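PDB 2PKP: methanogen homoaconitase small subunit from Methanocaldococcus jannaschii, which serves as one component of a hydro-lyase that reversibly dehydrates (R)-homocitrate to cis-homoaconitate and hydrates this to homoisocitrate. Local coordinates for residues 8-13 with 39-44. Numbering follows the deposited sequence.
Sequences HKFGDD and AGIDEN. With ZN (zinc ion), chain B.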
ATOM      1  N   HIS A   8     -11.795  10.185   5.494  1.00 15.15           N
ATOM      2  CA  HIS A   8     -11.658  11.561   5.965  1.00 15.92           C
ATOM      3  C   HIS A   8     -12.473  12.343   4.953  1.00 15.20           C
ATOM      4  O   HIS A   8     -12.068  12.500   3.801  1.00 13.76           O
ATOM      5  CB  HIS A   8     -10.193  11.999   5.967  1.00 16.17           C
ATOM      6  CG  HIS A   8      -9.345  11.240   6.942  1.00 16.47           C
ATOM      7  ND1 HIS A   8      -8.710  10.058   6.619  1.00 19.60           N
ATOM      8  CD2 HIS A   8      -9.069  11.472   8.246  1.00 14.43           C
ATOM      9  CE1 HIS A   8      -8.078   9.598   7.683  1.00 17.06           C
ATOM     10  NE2 HIS A   8      -8.280  10.433   8.684  1.00 20.19           N
ATOM     11  N   LYS A   9     -13.640  12.804   5.390  1.00 14.10           N
ATOM     12  CA  LYS A   9     -14.562  13.497   4.510  1.00 15.44           C
ATOM     13  C   LYS A   9     -14.449  15.013   4.394  1.00 15.52           C
ATOM     14  O   LYS A   9     -14.344  15.727   5.388  1.00 16.34           O
ATOM     15  CB  LYS A   9     -16.001  13.133   4.882  1.00 14.40           C
ATOM     16  CG  LYS A   9     -16.996  13.736   3.918  1.00 16.34           C
ATOM     17  CD  LYS A   9     -18.388  13.179   4.058  1.00 25.56           C
ATOM     18  CE  LYS A   9     -19.219  13.575   2.831  1.00 24.22           C
ATOM     19  NZ  LYS A   9     -20.579  13.008   2.866  1.00 25.03           N
ATOM     20  N   PHE A  10     -14.504  15.479   3.154  1.00 18.02           N
ATOM     21  CA  PHE A  10     -14.426  16.895   2.822  1.00 15.69           C
ATOM     22  C   PHE A  10     -15.593  17.229   1.889  1.00 17.31           C
ATOM     23  O   PHE A  10     -16.255  16.322   1.367  1.00 16.90           O
ATOM     24  CB  PHE A  10     -13.093  17.180   2.136  1.00 17.90           C
ATOM     25  CG  PHE A  10     -11.900  16.880   2.996  1.00 20.89           C
ATOM     26  CD1 PHE A  10     -11.333  17.869   3.796  1.00 21.58           C
ATOM     27  CD2 PHE A  10     -11.351  15.602   3.023  1.00 19.68           C
ATOM     28  CE1 PHE A  10     -10.233  17.591   4.610  1.00 21.44           C
ATOM     29  CE2 PHE A  10     -10.252  15.309   3.835  1.00 20.00           C
ATOM     30  CZ  PHE A  10      -9.691  16.304   4.629  1.00 19.91           C
ATOM     31  N   GLY A  11     -15.841  18.522   1.678  1.00 14.75           N
ATOM     32  CA  GLY A  11     -16.943  18.940   0.827  1.00 14.94           C
ATOM     33  C   GLY A  11     -16.649  19.096  -0.653  1.00 16.44           C
ATOM     34  O   GLY A  11     -15.821  18.381  -1.224  1.00 16.51           O
ATOM     35  N   ASP A  12     -17.352  20.036  -1.280  1.00 19.22           N
ATOM     36  CA  ASP A  12     -17.194  20.313  -2.704  1.00 19.40           C
ATOM     37  C   ASP A  12     -16.050  21.276  -2.990  1.00 21.07           C
ATOM     38  O   ASP A  12     -15.603  22.022  -2.120  1.00 18.28           O
ATOM     39  CB  ASP A  12     -18.477  20.923  -3.294  1.00 22.16           C
ATOM     40  CG  ASP A  12     -19.664  19.979  -3.242  1.00 27.58           C
ATOM     41  OD1 ASP A  12     -19.496  18.782  -3.557  1.00 29.61           O
ATOM     42  OD2 ASP A  12     -20.773  20.441  -2.901  1.00 29.94           O
ATOM     43  N   ASP A  13     -15.585  21.231  -4.231  1.00 22.78           N
ATOM     44  CA  ASP A  13     -14.532  22.102  -4.721  1.00 25.57           C
ATOM     45  C   ASP A  13     -13.262  22.199  -3.891  1.00 25.79           C
ATOM     46  O   ASP A  13     -12.740  23.296  -3.682  1.00 24.50           O
ATOM     47  CB  ASP A  13     -15.092  23.511  -4.935  1.00 28.85           C
ATOM     48  CG  ASP A  13     -14.259  24.319  -5.904  1.00 31.38           C
ATOM     49  OD1 ASP A  13     -14.026  23.817  -7.023  1.00 35.61           O
ATOM     50  OD2 ASP A  13     -13.841  25.445  -5.557  1.00 33.64           O
ATOM     51  N   ALA A  39      -3.801  20.723   4.413  1.00 26.79           N
ATOM     52  CA  ALA A  39      -3.590  21.792   5.390  1.00 29.72           C
ATOM     53  C   ALA A  39      -4.368  23.051   5.035  1.00 31.87           C
ATOM     54  O   ALA A  39      -4.607  23.897   5.894  1.00 33.37           O
ATOM     55  CB  ALA A  39      -2.105  22.116   5.505  1.00 32.44           C
ATOM     56  N   GLY A  40      -4.764  23.162   3.770  1.00 32.98           N
ATOM     57  CA  GLY A  40      -5.512  24.318   3.317  1.00 32.19           C
ATOM     58  C   GLY A  40      -6.899  24.440   3.921  1.00 34.05           C
ATOM     59  O   GLY A  40      -7.428  25.544   4.033  1.00 34.78           O
ATOM     60  N   ILE A  41      -7.500  23.316   4.303  1.00 34.61           N
ATOM     61  CA  ILE A  41      -8.828  23.351   4.899  1.00 34.52           C
ATOM     62  C   ILE A  41      -8.902  22.651   6.251  1.00 34.35           C
ATOM     63  O   ILE A  41      -9.799  22.926   7.047  1.00 35.82           O
ATOM     64  CB  ILE A  41      -9.895  22.752   3.950  1.00 36.09           C
ATOM     65  CG1 ILE A  41      -9.418  21.419   3.384  1.00 35.38           C
ATOM     66  CG2 ILE A  41     -10.189  23.730   2.821  1.00 37.85           C
ATOM     67  CD1 ILE A  41     -10.415  20.785   2.430  1.00 37.89           C
ATOM     68  N   ASP A  42      -7.960  21.751   6.518  1.00 34.92           N
ATOM     69  CA  ASP A  42      -7.932  21.055   7.799  1.00 32.83           C
ATOM     70  C   ASP A  42      -6.503  20.887   8.298  1.00 31.40           C
ATOM     71  O   ASP A  42      -5.803  19.957   7.916  1.00 23.99           O
ATOM     72  CB  ASP A  42      -8.607  19.689   7.690  1.00 33.86           C
ATOM     73  CG  ASP A  42      -8.623  18.949   9.014  1.00 38.39           C
ATOM     74  OD1 ASP A  42      -8.397  19.598  10.062  1.00 39.30           O
ATOM     75  OD2 ASP A  42      -8.867  17.724   9.010  1.00 40.63           O
ATOM     76  N   GLU A  43      -6.082  21.802   9.162  1.00 33.17           N
ATOM     77  CA  GLU A  43      -4.731  21.785   9.712  1.00 37.01           C
ATOM     78  C   GLU A  43      -4.449  20.561  10.575  1.00 36.22           C
ATOM     79  O   GLU A  43      -3.305  20.302  10.939  1.00 38.22           O
ATOM     80  CB  GLU A  43      -4.483  23.049  10.539  1.00 38.35           C
ATOM     81  CG  GLU A  43      -5.403  23.197  11.748  1.00 44.26           C
ATOM     82  CD  GLU A  43      -6.820  23.601  11.370  1.00 47.29           C
ATOM     83  OE1 GLU A  43      -7.675  23.683  12.277  1.00 48.57           O
ATOM     84  OE2 GLU A  43      -7.077  23.845  10.170  1.00 48.77           O
ATOM     85  N   ASN A  44      -5.489  19.807  10.902  1.00 37.80           N
ATOM     86  CA  ASN A  44      -5.319  18.623  11.732  1.00 38.48           C
ATOM     87  C   ASN A  44      -5.169  17.329  10.922  1.00 36.87           C
ATOM     88  O   ASN A  44      -4.796  16.294  11.475  1.00 37.20           O
ATOM     89  CB  ASN A  44      -6.505  18.498  12.690  1.00 42.73           C
ATOM     90  CG  ASN A  44      -6.631  19.692  13.633  1.00 47.18           C
ATOM     91  OD1 ASN A  44      -7.696  19.932  14.206  1.00 48.64           O
ATOM     92  ND2 ASN A  44      -5.541  20.436  13.808  1.00 48.17           N
TER
HETATM   93 ZN    ZN B 171     -12.694  25.217  -7.756  1.00 36.31          ZN
HETATM   94  O   HOH W   1     -11.427  26.166  -6.593  1.00 28.51           O
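Asp42 OD1 accepts the backbone N-H of Asn44 (Asn44 N to Asp42 OD1 3.0 Å, N-H...O angle 153°), while the CB of the same aspartate sits at the edge of the Phe10 ring, 4.1 Å from Phe10 CE1. The amide approaches from above the carboxylate plane, closing an Asx turn that caps the turn ahead of helix 45-48. A short acidic side chain suits this place, since its oxygen can fold forward onto the N-H two residues on. Asp42 OD2 has a long, weak ion pair with Lys48.

The contact itself is apolar. Ile41 CD1 meets Phe10 CD1 obliquely at 3.3 Å, closer than usual carbon-carbon spacing, so the exact distance is doubtful. Ile41 CG1 stands between the backbone N and the carbonyl carbon (chi1 48°), and the branch then runs fully extended. The flat ring of Phe10, offering its CD1-CE1 side to both Ile41 and Asp42, and this branch together span backbones whose nearest CA atoms, those of Phe10 and Ile41, are 8.8 Å apart. Phe10 also packs on Met38, and Ile41 on Val14.

Farther along, both carboxylate oxygens of Asp13 bind zinc, with Cys63 and a water. Only carbon atoms meet across the two segments, so the attraction is mainly dispersive: a small aromatic-aliphatic contact near the surface joins the loop just past strand 2-9, through Phe10, to the loop before helix 45-48.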